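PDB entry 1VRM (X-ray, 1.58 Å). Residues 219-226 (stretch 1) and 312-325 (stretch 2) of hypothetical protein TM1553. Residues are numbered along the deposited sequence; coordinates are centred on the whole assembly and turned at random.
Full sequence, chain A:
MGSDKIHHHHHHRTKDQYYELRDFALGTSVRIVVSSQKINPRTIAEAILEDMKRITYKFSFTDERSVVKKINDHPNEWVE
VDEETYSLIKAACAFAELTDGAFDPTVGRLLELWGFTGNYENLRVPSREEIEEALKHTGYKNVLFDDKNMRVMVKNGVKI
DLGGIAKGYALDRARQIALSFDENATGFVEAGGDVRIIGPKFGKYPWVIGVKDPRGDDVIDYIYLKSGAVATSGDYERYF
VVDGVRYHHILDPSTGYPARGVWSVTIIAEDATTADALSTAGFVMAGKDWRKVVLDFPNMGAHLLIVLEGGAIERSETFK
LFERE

Stretch 1 (219-226) VIDYIYLK
Stretch 2 (312-325) AIERSETFKLFERE

A short strand ending at Leu225 receives the C-terminal tail of the same chain, and the contact buries 503 Å² in all. The chain turns a corner at Ile220 (phi/psi -97/-14), then runs extended (Ile223 -119/160). After Ala312 a strand runs from Ile313 to Arg315, a weakly bonded helix follows at about Glu317 to Lys320, and a type I turn from Lys320 to Glu323, held by Glu323 N to Lys320 O at 3.1 Å, leads into the last two residues, Arg324 (-138/152) and Glu325. In register, the CA atoms of Ile223 and Glu323 lie 4.6 Å apart, those of Tyr224 and Glu325 5.4 Å; from these pairs onward the chains run in roughly the same direction.

One backbone hydrogen bond fixes this register: Tyr224 N donates to Phe322 O at 2.8 Å. Phe322 O also receives a CA-H contact from Ile223 CA at 3.2 Å, and Glu323 CA approaches Tyr222 O at 3.6 Å. One water donates to both Tyr222 O (2.7 Å) and Glu323 O (2.8 Å), so two carbonyls that cannot bond each other are joined.

Apolar packing lies to one side of the bond. Ile223 (p, t) sets CG2 3.7 Å from CZ of Phe319 (t, chi2 -86°), while Leu225 CD2 (m, t) lies 3.7 Å from CD1 of Phe322 (m, -89°). Farther back, Ile220 CD1 (p, t) meets Ile313 CD1 (m, t) at 3.9 Å. Tyr224 (m, 81°) points toward the tail, and Glu325 N covers one face of its ring, 3.7 Å from Tyr224 CG.

The polar cluster centres on Glu323 (m, t), whose CA-to-CB bond points away overall although its carboxylate returns to the strand. Within stretch 2, Arg315 (p, chi2 -131°) donates from NE to Glu323 OE1 at 2.7 Å and from NH1 to Glu323 OE2 at 2.9 Å, in a salt bridge. Asp221 (t) brings OD2 within 2.5 Å of Glu323 OE1, so close that one acid probably holds a proton, and within 3.4 Å of Phe319 CE1 at the ring edge.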

# COMPACT_ATOMS: atom_id res chain seq x y z
N VAL A 219 -1.44 12.82 17.69
CA VAL A 219 -1.04 13.18 16.34
C VAL A 219 0.33 13.86 16.45
O VAL A 219 0.51 14.77 17.27
CB VAL A 219 -2.09 14.16 15.78
CG1 VAL A 219 -1.65 14.76 14.52
CG2 VAL A 219 -3.41 13.42 15.59
N ILE A 220 1.27 13.49 15.58
CA ILE A 220 2.58 14.10 15.63
C ILE A 220 2.70 15.24 14.60
O ILE A 220 3.62 16.05 14.68
CB ILE A 220 3.72 13.09 15.43
CG1 ILE A 220 3.58 12.39 14.08
CG2 ILE A 220 3.81 12.10 16.61
CD1 ILE A 220 4.72 11.43 13.77
N ASP A 221 1.76 15.34 13.65
CA ASP A 221 1.83 16.42 12.66
C ASP A 221 0.48 16.49 11.96
O ASP A 221 -0.25 15.49 11.94
CB ASP A 221 2.92 16.09 11.65
CG ASP A 221 3.43 17.32 10.88
OD1 ASP A 221 3.05 18.50 11.16
OD2 ASP A 221 4.22 17.07 9.94
N TYR A 222 0.15 17.68 11.43
CA TYR A 222 -1.02 17.87 10.58
C TYR A 222 -0.63 18.33 9.21
O TYR A 222 0.23 19.22 9.09
CB TYR A 222 -1.98 18.88 11.17
CG TYR A 222 -2.74 18.36 12.36
CD1 TYR A 222 -3.84 17.52 12.20
CD2 TYR A 222 -2.35 18.69 13.65
CE1 TYR A 222 -4.55 17.04 13.29
CE2 TYR A 222 -3.05 18.21 14.74
CZ TYR A 222 -4.13 17.40 14.54
OH TYR A 222 -4.81 16.93 15.64
N ILE A 223 -1.22 17.71 8.21
CA ILE A 223 -1.06 18.17 6.86
C ILE A 223 -2.37 18.57 6.25
O ILE A 223 -3.44 18.22 6.74
CB ILE A 223 -0.33 17.14 5.97
CG1 ILE A 223 -1.13 15.85 5.89
CG2 ILE A 223 1.06 16.87 6.54
CD1 ILE A 223 -0.79 14.98 4.69
N TYR A 224 -2.25 19.37 5.20
CA TYR A 224 -3.38 20.03 4.57
C TYR A 224 -3.36 19.65 3.11
O TYR A 224 -2.42 19.96 2.42
CB TYR A 224 -3.27 21.54 4.77
CG TYR A 224 -3.36 21.90 6.22
CD1 TYR A 224 -2.25 21.80 7.06
CD2 TYR A 224 -4.54 22.38 6.77
CE1 TYR A 224 -2.34 22.13 8.41
CE2 TYR A 224 -4.64 22.69 8.08
CZ TYR A 224 -3.54 22.58 8.90
OH TYR A 224 -3.66 22.90 10.24
N LEU A 225 -4.37 18.95 2.64
CA LEU A 225 -4.43 18.49 1.24
C LEU A 225 -5.75 18.92 0.59
O LEU A 225 -6.85 18.53 1.02
CB LEU A 225 -4.29 16.97 1.10
CG LEU A 225 -2.99 16.30 1.53
CD1 LEU A 225 -3.13 14.79 1.32
CD2 LEU A 225 -1.84 16.82 0.72
N LYS A 226 -5.62 19.72 -0.46
CA LYS A 226 -6.77 19.96 -1.36
C LYS A 226 -6.88 18.93 -2.47
O LYS A 226 -7.89 18.88 -3.13
CB LYS A 226 -6.79 21.39 -1.95
CG LYS A 226 -7.10 22.53 -0.98
CD LYS A 226 -7.20 23.93 -1.72
CE LYS A 226 -8.39 24.00 -2.72
NZ LYS A 226 -8.81 25.46 -3.05
N ALA A 312 12.43 9.81 16.71
CA ALA A 312 12.89 11.00 16.00
C ALA A 312 12.15 11.14 14.68
O ALA A 312 11.98 10.17 13.97
CB ALA A 312 14.36 10.91 15.71
N ILE A 313 11.73 12.36 14.37
CA ILE A 313 10.99 12.65 13.15
C ILE A 313 11.90 13.38 12.16
O ILE A 313 12.49 14.41 12.50
CB ILE A 313 9.76 13.53 13.45
CG1 ILE A 313 8.80 12.76 14.34
CG2 ILE A 313 9.06 13.99 12.17
CD1 ILE A 313 7.76 13.61 14.99
N GLU A 314 12.01 12.85 10.96
CA GLU A 314 12.77 13.47 9.89
C GLU A 314 11.84 13.67 8.70
O GLU A 314 11.16 12.75 8.29
CB GLU A 314 13.91 12.60 9.50
CG GLU A 314 14.86 12.32 10.65
CD GLU A 314 15.57 13.55 11.20
OE1 GLU A 314 15.55 14.63 10.56
OE2 GLU A 314 16.19 13.38 12.26
N ARG A 315 11.83 14.86 8.14
CA ARG A 315 11.00 15.03 6.97
C ARG A 315 11.66 15.89 5.93
O ARG A 315 12.59 16.65 6.21
CB ARG A 315 9.66 15.54 7.37
CG ARG A 315 9.68 16.89 7.88
CD ARG A 315 8.88 16.94 9.20
NE ARG A 315 8.38 18.28 9.46
CZ ARG A 315 8.98 19.23 10.18
NH1 ARG A 315 8.39 20.41 10.32
NH2 ARG A 315 10.18 19.06 10.72
N SER A 316 11.23 15.71 4.70
CA SER A 316 11.75 16.53 3.62
C SER A 316 11.24 17.94 3.69
O SER A 316 10.21 18.20 4.23
CB SER A 316 11.44 15.95 2.26
OG SER A 316 10.04 15.89 2.03
N GLU A 317 11.99 18.87 3.11
CA GLU A 317 11.51 20.24 3.05
C GLU A 317 10.18 20.33 2.26
O GLU A 317 9.32 21.15 2.54
CB GLU A 317 12.58 21.13 2.41
CG GLU A 317 13.81 21.28 3.26
CD GLU A 317 13.53 21.93 4.61
OE1 GLU A 317 12.69 22.86 4.69
OE2 GLU A 317 14.16 21.48 5.59
N THR A 318 10.03 19.47 1.27
CA THR A 318 8.79 19.44 0.49
C THR A 318 7.60 19.04 1.39
O THR A 318 6.50 19.54 1.23
CB THR A 318 8.88 18.50 -0.76
OG1 THR A 318 9.37 17.19 -0.43
CG2 THR A 318 9.76 19.16 -1.83
N PHE A 319 7.81 18.09 2.30
CA PHE A 319 6.75 17.67 3.21
C PHE A 319 6.25 18.88 4.03
O PHE A 319 5.04 19.06 4.20
CB PHE A 319 7.25 16.52 4.15
CG PHE A 319 6.15 15.88 4.93
CD1 PHE A 319 5.73 16.40 6.13
CD2 PHE A 319 5.48 14.76 4.41
CE1 PHE A 319 4.65 15.78 6.83
CE2 PHE A 319 4.43 14.17 5.15
CZ PHE A 319 4.05 14.68 6.33
N LYS A 320 7.20 19.71 4.49
CA LYS A 320 6.90 20.87 5.32
C LYS A 320 5.96 21.82 4.62
O LYS A 320 5.18 22.51 5.26
CB LYS A 320 8.20 21.59 5.75
CG LYS A 320 9.20 20.64 6.47
CD LYS A 320 10.41 21.38 7.06
CE LYS A 320 11.44 20.46 7.62
NZ LYS A 320 12.69 21.24 7.98
N LEU A 321 5.98 21.85 3.28
CA LEU A 321 5.09 22.72 2.54
C LEU A 321 3.61 22.44 2.82
O LEU A 321 2.76 23.30 2.63
CB LEU A 321 5.33 22.63 1.04
CG LEU A 321 6.71 23.06 0.57
CD1 LEU A 321 6.92 22.81 -0.95
CD2 LEU A 321 6.96 24.52 0.94
N PHE A 322 3.30 21.18 3.18
CA PHE A 322 1.93 20.71 3.40
C PHE A 322 1.47 20.83 4.85
O PHE A 322 0.36 20.50 5.16
CB PHE A 322 1.81 19.27 2.93
CG PHE A 322 2.05 19.12 1.47
CD1 PHE A 322 0.99 19.23 0.57
CD2 PHE A 322 3.31 18.86 0.99
CE1 PHE A 322 1.21 19.06 -0.77
CE2 PHE A 322 3.54 18.74 -0.34
CZ PHE A 322 2.50 18.86 -1.24
N GLU A 323 2.34 21.34 5.70
CA GLU A 323 2.06 21.56 7.11
C GLU A 323 1.35 22.87 7.42
O GLU A 323 1.14 23.18 8.58
CB GLU A 323 3.35 21.48 7.94
CG GLU A 323 3.91 20.08 8.03
CD GLU A 323 5.31 19.97 8.65
OE1 GLU A 323 5.75 18.83 8.93
OE2 GLU A 323 6.01 21.01 8.80
N ARG A 324 0.95 23.60 6.41
CA ARG A 324 0.07 24.76 6.61
C ARG A 324 -1.00 24.78 5.54
O ARG A 324 -0.75 24.30 4.44
CB ARG A 324 0.90 26.03 6.53
CG ARG A 324 1.74 26.14 5.28
CD ARG A 324 2.82 27.19 5.47
N GLU A 325 -2.16 25.36 5.85
CA GLU A 325 -3.26 25.37 4.89
C GLU A 325 -2.86 26.14 3.62
O GLU A 325 -3.25 25.76 2.51
CB GLU A 325 -4.55 25.92 5.52
CG GLU A 325 -4.59 27.41 5.68
OXT GLU A 325 -2.10 27.12 3.66
O HOH W 1 0.77 21.35 10.61